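Local structure of penicillin binding protein 2X (Streptococcus thermophilus, 5U47) at residues G147-E152 with Q263-S269; A289-G294 with G409-T415; Y378-T384 with V417-A422. The protein probably cross-links the peptides of neighbouring glycan strands in septal peptidoglycan as a penicillin-binding transpeptidase of the division machinery. The protein carries 1 engineered substitution. One frame throughout, in Å; residues are numbered along the deposited sequence.

Interaction 1 (G147-E152 with Q263-S269)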
# COMPACT_ATOMS: atom_id res chain seq x y z
N GLY A 147 12.11 -10.56 -8.11
CA GLY A 147 11.59 -10.41 -9.49
C GLY A 147 10.14 -9.89 -9.54
O GLY A 147 9.86 -8.76 -9.10
N THR A 148 9.24 -10.71 -10.11
CA THR A 148 7.80 -10.37 -10.18
C THR A 148 7.17 -10.70 -8.82
O THR A 148 6.79 -11.85 -8.54
CB THR A 148 7.13 -11.13 -11.33
OG1 THR A 148 7.82 -10.79 -12.56
CG2 THR A 148 5.69 -10.77 -11.44
N PHE A 149 7.09 -9.67 -7.98
CA PHE A 149 6.69 -9.82 -6.59
C PHE A 149 6.26 -8.46 -6.08
O PHE A 149 7.09 -7.57 -5.93
CB PHE A 149 7.94 -10.33 -5.82
CG PHE A 149 7.76 -10.48 -4.32
CD1 PHE A 149 7.79 -9.37 -3.49
CD2 PHE A 149 7.66 -11.74 -3.75
CE1 PHE A 149 7.65 -9.52 -2.11
CE2 PHE A 149 7.53 -11.90 -2.38
CZ PHE A 149 7.54 -10.78 -1.56
N ALA A 150 4.95 -8.30 -5.84
CA ALA A 150 4.37 -7.02 -5.36
C ALA A 150 5.02 -5.84 -6.04
O ALA A 150 5.32 -4.82 -5.41
CB ALA A 150 4.56 -6.91 -3.87
N SER A 151 5.18 -5.94 -7.34
CA SER A 151 5.96 -4.94 -8.07
C SER A 151 5.39 -3.54 -8.02
O SER A 151 6.11 -2.58 -7.68
CB SER A 151 6.20 -5.40 -9.51
OG SER A 151 7.04 -6.55 -9.50
N GLU A 152 4.11 -3.41 -8.34
CA GLU A 152 3.47 -2.10 -8.27
C GLU A 152 3.48 -1.53 -6.83
O GLU A 152 3.65 -0.34 -6.64
CB GLU A 152 2.06 -2.13 -8.87
CG GLU A 152 2.07 -2.25 -10.40
CD GLU A 152 2.41 -3.63 -10.95
OE1 GLU A 152 2.51 -4.66 -10.20
OE2 GLU A 152 2.57 -3.67 -12.19
N GLN A 263 -1.31 -6.97 -8.33
CA GLN A 263 -2.19 -6.57 -9.40
C GLN A 263 -1.66 -7.09 -10.70
O GLN A 263 -0.50 -7.45 -10.79
CB GLN A 263 -2.35 -5.06 -9.47
CG GLN A 263 -1.17 -4.29 -10.05
CD GLN A 263 -1.43 -2.79 -10.00
OE1 GLN A 263 -1.68 -2.23 -8.93
NE2 GLN A 263 -1.40 -2.16 -11.16
N ARG A 264 -2.55 -7.16 -11.69
CA ARG A 264 -2.23 -7.62 -13.00
C ARG A 264 -2.84 -6.61 -13.98
O ARG A 264 -3.90 -6.07 -13.71
CB ARG A 264 -2.80 -9.02 -13.24
CG ARG A 264 -2.13 -10.13 -12.41
CD ARG A 264 -0.70 -10.35 -12.89
NE ARG A 264 0.01 -11.42 -12.18
CZ ARG A 264 0.58 -11.29 -10.98
NH1 ARG A 264 0.51 -10.16 -10.29
NH2 ARG A 264 1.22 -12.33 -10.43
N PRO A 265 -2.17 -6.33 -15.10
CA PRO A 265 -0.86 -6.90 -15.45
C PRO A 265 0.24 -6.34 -14.57
O PRO A 265 0.05 -5.28 -13.96
CB PRO A 265 -0.66 -6.44 -16.92
CG PRO A 265 -1.49 -5.21 -17.02
CD PRO A 265 -2.71 -5.51 -16.20
N THR A 266 1.37 -7.02 -14.52
CA THR A 266 2.47 -6.61 -13.66
C THR A 266 3.77 -6.63 -14.42
O THR A 266 3.76 -6.76 -15.65
CB THR A 266 2.53 -7.51 -12.40
OG1 THR A 266 3.43 -6.96 -11.41
CG2 THR A 266 2.94 -8.94 -12.77
N TYR A 267 4.87 -6.44 -13.70
CA TYR A 267 6.21 -6.49 -14.28
C TYR A 267 7.22 -7.07 -13.30
O TYR A 267 6.97 -7.15 -12.08
CB TYR A 267 6.66 -5.07 -14.71
CG TYR A 267 6.85 -4.07 -13.57
CD1 TYR A 267 5.78 -3.34 -13.08
CD2 TYR A 267 8.11 -3.84 -13.02
CE1 TYR A 267 5.94 -2.42 -12.04
CE2 TYR A 267 8.29 -2.92 -12.00
CZ TYR A 267 7.19 -2.20 -11.51
OH TYR A 267 7.36 -1.29 -10.49
N ASN A 268 8.37 -7.48 -13.83
CA ASN A 268 9.49 -7.95 -13.00
C ASN A 268 10.18 -6.71 -12.45
O ASN A 268 10.71 -5.89 -13.23
CB ASN A 268 10.44 -8.79 -13.83
CG ASN A 268 11.58 -9.37 -13.00
OD1 ASN A 268 12.24 -8.65 -12.23
ND2 ASN A 268 11.80 -10.67 -13.14
N SER A 269 10.19 -6.55 -11.13
CA SER A 269 10.80 -5.36 -10.50
C SER A 269 12.30 -5.18 -10.71
O SER A 269 12.80 -4.03 -10.70
CB SER A 269 10.51 -5.33 -8.98
OG SER A 269 9.14 -5.10 -8.74
O HOH W 1 3.70 -8.24 -9.08
O HOH W 2 9.17 -2.37 -8.84
O HOH W 3 1.69 -6.36 -8.37
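Gly147 and Ser269 are joined by a backbone bond, Ser269 N to Gly147 O at 3.0 Å, near the closest approach of the two chains, where the CA atoms of Thr148 and Asn268 lie 4.1 Å apart. Ser151, on the first turn of helix 151-154, carries the centre of the contact. Its OG donates to Tyr267 O over 2.6 Å, while its CB sits over the middle of the Tyr267 ring in a CH-pi contact, 3.9 Å from the centroid. The ring reaches back under the serine because Tyr267 CG stands between its own backbone N and carbonyl carbon (chi1 65°). A water draws this corner together, donating to Ser151 O and accepting from Tyr267 OH and Ser269 OG. The contact joins the two large parts of the chain: 147-152 belongs to the dimerisation-domain family region, whereas 263-269 leaves the edge strand 258-264 of the five-stranded transpeptidase sheet through a cis peptide before Pro265. Near the end of that strand Glu152 bends at chi2 (75°) and lays its carboxylate flat against the amide of Gln263, the two planes 1° apart and Glu152 CG 3.6 Å from Gln263 NE2. The amide is itself held by the backbone of Val283 and Arg285. Thr266 OG1 donates to the syn lone pair of Glu152 OE1 at 2.8 Å and accepts a hydrogen bond from a second water, which in turn accepts from Ser151 N. The other carboxylate oxygen, OE2, lies at the edge of the Tyr267 ring, 3.3 Å from Tyr267 CD1, and is hydrogen-bonded to Tyr280. Methyl groups close the outer flank, Thr148 CG2 meeting Thr266 CG2 at 3.6 Å.

Interaction 2 (A289-G294 with G409-T415)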
# COMPACT_ATOMS: atom_id res chain seq x y z
N ALA A 289 -6.54 3.71 -8.44
CA ALA A 289 -7.73 3.42 -9.26
C ALA A 289 -9.04 3.69 -8.50
O ALA A 289 -9.18 3.27 -7.36
CB ALA A 289 -7.71 1.96 -9.71
N GLN A 290 -9.97 4.41 -9.13
CA GLN A 290 -11.30 4.65 -8.57
C GLN A 290 -12.29 3.84 -9.40
O GLN A 290 -12.22 3.87 -10.62
CB GLN A 290 -11.69 6.12 -8.64
CG GLN A 290 -10.86 6.98 -7.70
CD GLN A 290 -11.29 8.42 -7.67
OE1 GLN A 290 -11.03 9.13 -6.71
NE2 GLN A 290 -11.95 8.88 -8.73
N TYR A 291 -13.20 3.14 -8.75
CA TYR A 291 -14.15 2.33 -9.50
C TYR A 291 -15.45 2.14 -8.72
O TYR A 291 -15.50 2.35 -7.51
CB TYR A 291 -13.49 0.97 -9.82
CG TYR A 291 -13.10 0.14 -8.58
CD1 TYR A 291 -11.88 0.35 -7.90
CD2 TYR A 291 -13.93 -0.86 -8.12
CE1 TYR A 291 -11.55 -0.39 -6.78
CE2 TYR A 291 -13.59 -1.63 -7.00
CZ TYR A 291 -12.41 -1.39 -6.33
OH TYR A 291 -12.11 -2.15 -5.23
N GLU A 292 -16.50 1.75 -9.42
CA GLU A 292 -17.76 1.43 -8.78
C GLU A 292 -17.57 -0.01 -8.32
O GLU A 292 -17.36 -0.89 -9.15
CB GLU A 292 -18.94 1.63 -9.74
CG GLU A 292 -19.04 3.08 -10.23
CD GLU A 292 -20.30 3.39 -11.04
OE1 GLU A 292 -21.36 2.76 -10.85
OE2 GLU A 292 -20.23 4.31 -11.86
N PRO A 293 -17.65 -0.26 -7.00
CA PRO A 293 -17.33 -1.61 -6.50
C PRO A 293 -18.35 -2.68 -6.72
O PRO A 293 -17.98 -3.86 -6.65
CB PRO A 293 -17.16 -1.39 -5.00
CG PRO A 293 -18.14 -0.30 -4.72
CD PRO A 293 -18.10 0.62 -5.91
N GLY A 294 -19.62 -2.31 -6.96
CA GLY A 294 -20.64 -3.33 -7.16
C GLY A 294 -21.04 -3.99 -5.84
O GLY A 294 -20.81 -3.44 -4.75
N GLY A 409 -23.60 -0.83 -4.64
CA GLY A 409 -22.30 -0.38 -5.12
C GLY A 409 -22.18 0.24 -6.49
O GLY A 409 -21.14 0.09 -7.14
N GLN A 410 -23.23 0.92 -6.95
CA GLN A 410 -23.19 1.66 -8.20
C GLN A 410 -23.49 3.12 -7.85
O GLN A 410 -24.15 3.39 -6.86
CB GLN A 410 -24.22 1.15 -9.20
CG GLN A 410 -24.15 -0.34 -9.52
CD GLN A 410 -22.99 -0.77 -10.42
OE1 GLN A 410 -22.88 -1.96 -10.72
NE2 GLN A 410 -22.15 0.17 -10.88
N GLY A 411 -23.03 4.04 -8.68
CA GLY A 411 -23.24 5.47 -8.42
C GLY A 411 -22.37 5.99 -7.28
O GLY A 411 -22.64 7.05 -6.72
N ILE A 412 -21.33 5.22 -6.95
CA ILE A 412 -20.38 5.56 -5.90
C ILE A 412 -19.01 5.02 -6.35
O ILE A 412 -18.93 3.92 -6.89
CB ILE A 412 -20.80 5.00 -4.52
CG1 ILE A 412 -19.81 5.44 -3.43
CG2 ILE A 412 -20.90 3.48 -4.52
CD1 ILE A 412 -20.28 5.17 -2.03
N SER A 413 -17.96 5.81 -6.17
CA SER A 413 -16.62 5.41 -6.56
C SER A 413 -15.74 5.25 -5.35
O SER A 413 -15.73 6.12 -4.47
CB SER A 413 -16.00 6.44 -7.48
OG SER A 413 -16.75 6.51 -8.67
N VAL A 414 -14.99 4.15 -5.33
CA VAL A 414 -14.08 3.83 -4.23
C VAL A 414 -12.71 3.40 -4.74
O VAL A 414 -12.53 3.19 -5.95
CB VAL A 414 -14.62 2.63 -3.40
CG1 VAL A 414 -16.03 2.90 -2.92
CG2 VAL A 414 -14.57 1.32 -4.20
N THR A 415 -11.75 3.29 -3.83
CA THR A 415 -10.46 2.70 -4.11
C THR A 415 -10.47 1.36 -3.38
O THR A 415 -11.28 1.14 -2.46
CB THR A 415 -9.28 3.51 -3.55
OG1 THR A 415 -9.42 3.64 -2.14
CG2 THR A 415 -9.25 4.86 -4.17
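Tyr291 and Val414 form a single antiparallel bridge, a hydrogen-bonded pair, between the loop leading to helix 297-308 and the residue just after the short, weakly bonded strand 412-413 of the transpeptidase domain. Tyr291 N donates to Val414 O and Val414 N to Tyr291 O, each at 2.9 Å. The tight part lies on the side of Val414 CG2, which rests over one face of the Tyr291 ring, toward its rim, and packs 3.8 Å from Pro293 CB. Met419 of helix 416-427 covers the same apolar patch, and Tyr291 OH is hydrogen-bonded to Tyr544 OH. Gln290 and Ser413 make the looser flank: both are partly exposed, and their CB atoms come no nearer than 4.5 Å. Farther along, Gly409, the C-prime residue of a Schellman motif, ends its helix, and its carbonyl O accepts from Gly294 N over 2.8 Å. Gly294 directly precedes Ser295, the serine of an SxxK pattern that is probably the acylated one. Glu292, extended beyond CG, has Tyr519 OH as an outside partner of OE1; two donors reach the same oxygen from opposite faces of the carboxylate, Gly411 N at 3.0 Å, from well above the plane, and Gln410 NE2 at 2.7 Å, on the anti side.

Interaction 3 (Y378-T384 with V417-A422)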
# COMPACT_ATOMS: atom_id res chain seq x y z
N TYR A 378 -18.42 4.74 7.46
CA TYR A 378 -17.52 3.81 6.79
C TYR A 378 -16.39 4.57 6.02
O TYR A 378 -15.50 3.94 5.44
CB TYR A 378 -18.28 2.86 5.86
CG TYR A 378 -18.78 1.59 6.52
CD1 TYR A 378 -17.88 0.60 6.91
CD2 TYR A 378 -20.15 1.33 6.70
CE1 TYR A 378 -18.31 -0.59 7.47
CE2 TYR A 378 -20.60 0.15 7.27
CZ TYR A 378 -19.67 -0.82 7.65
OH TYR A 378 -20.08 -2.01 8.23
N LYS A 379 -16.49 5.90 6.01
CA LYS A 379 -15.49 6.82 5.45
C LYS A 379 -15.31 6.85 3.94
O LYS A 379 -14.26 7.31 3.44
CB LYS A 379 -14.12 6.65 6.14
CG LYS A 379 -14.15 6.98 7.62
CD LYS A 379 -12.75 6.86 8.22
CE LYS A 379 -12.75 7.20 9.70
NZ LYS A 379 -12.98 8.65 9.95
N PHE A 380 -16.31 6.37 3.21
CA PHE A 380 -16.26 6.47 1.76
C PHE A 380 -16.21 7.94 1.36
O PHE A 380 -16.78 8.80 2.05
CB PHE A 380 -17.40 5.72 1.11
CG PHE A 380 -17.27 4.24 1.27
CD1 PHE A 380 -16.29 3.56 0.56
CD2 PHE A 380 -18.06 3.53 2.16
CE1 PHE A 380 -16.13 2.20 0.70
CE2 PHE A 380 -17.90 2.15 2.31
CZ PHE A 380 -16.93 1.49 1.58
N GLY A 381 -15.45 8.22 0.31
CA GLY A 381 -15.21 9.60 -0.14
C GLY A 381 -14.04 10.28 0.59
O GLY A 381 -13.69 11.41 0.26
N ILE A 382 -13.45 9.59 1.57
CA ILE A 382 -12.32 10.13 2.32
C ILE A 382 -11.13 9.20 2.12
O ILE A 382 -11.24 8.00 2.38
CB ILE A 382 -12.63 10.24 3.83
CG1 ILE A 382 -13.92 11.07 4.05
CG2 ILE A 382 -11.48 10.91 4.57
CD1 ILE A 382 -14.33 11.22 5.50
N PRO A 383 -9.99 9.75 1.68
CA PRO A 383 -8.83 8.86 1.50
C PRO A 383 -8.39 8.27 2.83
O PRO A 383 -8.65 8.88 3.89
CB PRO A 383 -7.75 9.79 0.92
CG PRO A 383 -8.15 11.16 1.34
CD PRO A 383 -9.65 11.15 1.38
N THR A 384 -7.75 7.11 2.79
CA THR A 384 -7.26 6.47 4.01
C THR A 384 -6.04 7.22 4.59
O THR A 384 -5.85 7.24 5.81
CB THR A 384 -6.88 4.99 3.77
OG1 THR A 384 -5.70 4.89 2.95
CG2 THR A 384 -8.04 4.23 3.11
N VAL A 417 -8.29 0.22 -1.33
CA VAL A 417 -7.92 0.39 0.07
C VAL A 417 -9.10 0.93 0.92
O VAL A 417 -9.20 0.60 2.09
CB VAL A 417 -6.61 1.16 0.23
CG1 VAL A 417 -6.79 2.63 -0.18
CG2 VAL A 417 -6.05 1.01 1.64
N GLN A 418 -10.01 1.71 0.33
CA GLN A 418 -11.24 2.14 1.05
C GLN A 418 -12.14 0.92 1.35
O GLN A 418 -12.71 0.80 2.44
CB GLN A 418 -12.00 3.20 0.27
CG GLN A 418 -11.34 4.56 0.30
CD GLN A 418 -12.06 5.57 -0.55
OE1 GLN A 418 -12.54 5.24 -1.64
NE2 GLN A 418 -12.10 6.82 -0.08
N MET A 419 -12.23 0.01 0.38
CA MET A 419 -13.00 -1.20 0.61
C MET A 419 -12.37 -2.04 1.72
O MET A 419 -13.06 -2.55 2.58
CB MET A 419 -13.15 -2.03 -0.68
CG MET A 419 -13.98 -1.34 -1.76
SD MET A 419 -15.66 -0.91 -1.24
CE MET A 419 -16.38 -2.52 -0.94
N LEU A 420 -11.04 -2.19 1.69
CA LEU A 420 -10.35 -2.97 2.71
C LEU A 420 -10.60 -2.40 4.10
O LEU A 420 -10.86 -3.14 5.04
CB LEU A 420 -8.84 -3.05 2.43
CG LEU A 420 -8.43 -3.77 1.12
CD1 LEU A 420 -6.92 -3.69 0.93
CD2 LEU A 420 -8.87 -5.24 1.13
N ARG A 421 -10.50 -1.08 4.20
CA ARG A 421 -10.73 -0.38 5.46
C ARG A 421 -12.15 -0.67 5.99
O ARG A 421 -12.33 -1.00 7.16
CB ARG A 421 -10.54 1.12 5.25
CG ARG A 421 -10.82 1.97 6.47
CD ARG A 421 -10.57 3.45 6.20
NE ARG A 421 -11.40 3.92 5.11
CZ ARG A 421 -11.38 5.15 4.57
NH1 ARG A 421 -12.19 5.42 3.56
NH2 ARG A 421 -10.56 6.09 5.00
N ALA A 422 -13.14 -0.60 5.11
CA ALA A 422 -14.54 -0.86 5.48
C ALA A 422 -14.71 -2.30 5.92
O ALA A 422 -15.40 -2.57 6.92
CB ALA A 422 -15.47 -0.53 4.32
O HOH W 4 -13.61 3.06 3.69
O HOH W 5 -15.10 6.31 -1.71
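A helix-to-loop contact deep in the transpeptidase domain, this one sets Gln418 and Arg421 of helix 416-427 against the turn that follows helix 368-377. That helix ends in a Schellman motif at Lys379, and a type II turn runs on to Ile382. Ile382 O is the focus: Arg421 NH1 meets it at 3.0 Å, nearly along the C=O axis, while Gln418 NE2 comes from above the carbonyl plane at 2.9 Å. Arg421 NH2 adds a weak bond. The guanidinium is sandwiched, with Lys379 CB over its centre, 3.5 Å from Arg421 CZ, and Thr384 CG2 toward the rim of the opposite face. Arg421 gets there with CG anti to its backbone N (chi1 177°) and a bend at chi3 (59°). A water accepts from Arg421 NE and donates to Tyr378 O and Gln418 O; another bridges Gly381 N and Gln418 OE1. On the apolar side Ala422 CB lies 3.7 Å from both Phe380 CZ and Tyr378 CD1, and Met419 SD makes an oblique Met-aromatic contact with the Phe380 ring. Helix 297-308 backs this side through Met297 and Met300 and is tied to Tyr378 OH by a hydrogen bond with Ser303 OG, while Met432 of strand 432-433 touches Lys379 and Arg421.

In the fold
From the N terminus, interaction 1 comes first: it closes a loop of 110 residues and ties the dimerisation-domain family region to the end of edge strand 258-264. It ends before the others begin and stands apart, its centre about 24 Å from each of theirs. Interactions 2 and 3 cross, their segments alternating as 289-294, 378-384, 409-415 and 417-422. Strand 412-413 runs almost directly into helix 416-427; the two centres are about 11 Å apart, and the contacts share packing: Val414 CG1 touches Phe380 CD1 at 3.6 Å, and Met419 CG lies against Val414 CG2. Together they bind the approach to helix 297-308 and the turn after helix 368-377 to one strand-helix unit.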